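Local structure of sigma regulatory family protein-PP2C phosphatase (Chlamydia trachomatis serovar L2, 6MAB) at residues Gly158-Lys163 against Gln181-Ser186. The protein is the periplasmic sensor part of RsbU, a membrane-bound probable phosphatase, and probably senses TCA cycle intermediates. Sequence-based numbering, arbitrary orientation. Where two conformers were deposited one is given.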
loop_
_atom_site.group_PDB
_atom_site.type_symbol
_atom_site.label_atom_id
_atom_site.label_comp_id
_atom_site.label_asym_id
_atom_site.label_seq_id
_atom_site.Cartn_x
_atom_site.Cartn_y
_atom_site.Cartn_z
ATOM N N GLY A 158 11.316 7.370 -5.983
ATOM C CA GLY A 158 11.508 7.525 -7.416
ATOM C C GLY A 158 10.205 7.642 -8.189
ATOM O O GLY A 158 10.111 8.430 -9.136
ATOM N N LEU A 159 9.200 6.840 -7.826
ATOM C CA LEU A 159 7.931 6.871 -8.552
ATOM C C LEU A 159 7.151 8.155 -8.307
ATOM O O LEU A 159 6.360 8.575 -9.165
ATOM C CB LEU A 159 7.086 5.667 -8.183
ATOM C CG LEU A 159 7.587 4.306 -8.676
ATOM C CD1 LEU A 159 6.692 3.202 -8.137
ATOM C CD2 LEU A 159 7.612 4.243 -10.192
ATOM N N LEU A 160 7.351 8.801 -7.157
ATOM C CA LEU A 160 6.662 10.052 -6.875
ATOM C C LEU A 160 7.482 11.283 -7.256
ATOM O O LEU A 160 6.971 12.409 -7.190
ATOM C CB LEU A 160 6.284 10.104 -5.380
ATOM C CG LEU A 160 4.946 9.462 -5.012
ATOM C CD1 LEU A 160 4.832 8.087 -5.558
ATOM C CD2 LEU A 160 4.779 9.456 -3.466
ATOM N N ALA A 161 8.739 11.106 -7.654
ATOM C CA ALA A 161 9.537 12.238 -8.098
ATOM C C ALA A 161 8.927 12.860 -9.351
ATOM O O ALA A 161 8.381 12.163 -10.211
ATOM C CB ALA A 161 10.972 11.796 -8.373
ATOM N N ALA A 162 9.031 14.186 -9.454
ATOM C CA ALA A 162 8.498 14.945 -10.582
ATOM C C ALA A 162 9.412 16.154 -10.813
ATOM O O ALA A 162 9.069 17.301 -10.544
ATOM C CB ALA A 162 7.050 15.378 -10.331
ATOM N N LYS A 163 10.615 15.901 -11.334
ATOM C CA LYS A 163 11.595 16.965 -11.522
ATOM C C LYS A 163 11.568 17.567 -12.918
ATOM O O LYS A 163 11.824 18.767 -13.069
ATOM C CB LYS A 163 13.006 16.441 -11.240
ATOM N N GLN A 181 0.735 8.625 0.506
ATOM C CA GLN A 181 1.925 9.402 0.220
ATOM C C GLN A 181 1.781 9.994 -1.170
ATOM O O GLN A 181 1.277 9.326 -2.085
ATOM C CB GLN A 181 3.178 8.534 0.325
ATOM C CG GLN A 181 4.454 9.305 0.311
ATOM C CD GLN A 181 5.598 8.478 0.820
ATOM O OE1 GLN A 181 6.330 7.876 0.040
ATOM N NE2 GLN A 181 5.759 8.435 2.147
ATOM N N ALA A 182 2.224 11.235 -1.325
ATOM C CA ALA A 182 2.147 11.902 -2.618
ATOM C C ALA A 182 3.387 12.744 -2.872
ATOM O O ALA A 182 4.110 13.137 -1.945
ATOM C CB ALA A 182 0.890 12.795 -2.710
ATOM N N THR A 183 3.598 13.063 -4.153
ATOM C CA THR A 183 4.648 13.996 -4.545
ATOM C C THR A 183 4.588 15.249 -3.687
ATOM O O THR A 183 5.610 15.749 -3.214
ATOM C CB THR A 183 4.481 14.377 -6.016
ATOM O OG1 THR A 183 4.459 13.173 -6.820
ATOM C CG2 THR A 183 5.603 15.329 -6.457
ATOM N N ASP A 184 3.390 15.778 -3.525
ATOM C CA ASP A 184 3.142 16.914 -2.646
ATOM C C ASP A 184 2.810 16.351 -1.263
ATOM O O ASP A 184 1.742 15.772 -1.056
ATOM C CB ASP A 184 2.014 17.770 -3.217
ATOM C CG ASP A 184 2.412 18.475 -4.500
ATOM O OD1 ASP A 184 3.293 19.364 -4.449
ATOM O OD2 ASP A 184 1.855 18.133 -5.566
ATOM N N SER A 185 3.746 16.493 -0.323
ATOM C CA SER A 185 3.577 15.926 1.009
ATOM C C SER A 185 2.396 16.533 1.756
ATOM O O SER A 185 1.899 15.925 2.712
ATOM C CB SER A 185 4.868 16.121 1.811
ATOM O OG SER A 185 4.640 15.930 3.193
ATOM N N SER A 186 1.937 17.721 1.353
ATOM C CA SER A 186 0.738 18.294 1.973
ATOM C C SER A 186 -0.519 17.470 1.708
ATOM O O SER A 186 -1.555 17.708 2.348
ATOM C CB SER A 186 0.529 19.732 1.475
ATOM O OG SER A 186 0.162 19.751 0.099
#
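Thr183 and Leu160 meet where the chain leaving helix 153-160 lies against the end of edge strand 179-182 of a six-stranded antiparallel sheet, in the periplasmic sensor domain of RsbU, whose long N-terminal helix and two antiparallel sheets are consistent with a double-Cache fold. A single hydrogen bond joins the segments: Thr183 OG1 donates to Leu160 O over 2.7 Å. The C=O...donor angle of 131° and the position of OG1 in the carbonyl plane show that it uses a lone pair. With chi1 at -55°, OG1 stands beside the backbone N of Thr183 and anti to its carbonyl carbon, while CG2 lies anti to N. That methyl also borders the bonded carbonyl, with Thr183 CG2 3.3 Å from Leu160 O, and meets the methyl of Ala162 more loosely, Ala162 CB to Thr183 CG2 4.1 Å.

Leu160 supplies the apolar half. The Leu160 and Thr183 side chains slide past each other in opposite directions, and the CD2 methyl of Leu160 settles on the strand backbone, 3.6 Å from Ala182 C. The same methyl touches the aliphatic part of Gln181, with Leu160 CD2 3.8 Å from Gln181 CG. Leu160 is buried.

Farther out, strand 169-174 borders both partners: Thr170 pairs with Thr183 through the backbone and touches the Leu160 side chain. Asp184, the next residue, is hydrogen-bonded through OD2 to Tyr259 OH. Thr183 OG1 itself has a second hydrogen-bonding partner, the backbone N of Thr170, so one hydroxyl links Leu160 O to the neighbouring strand.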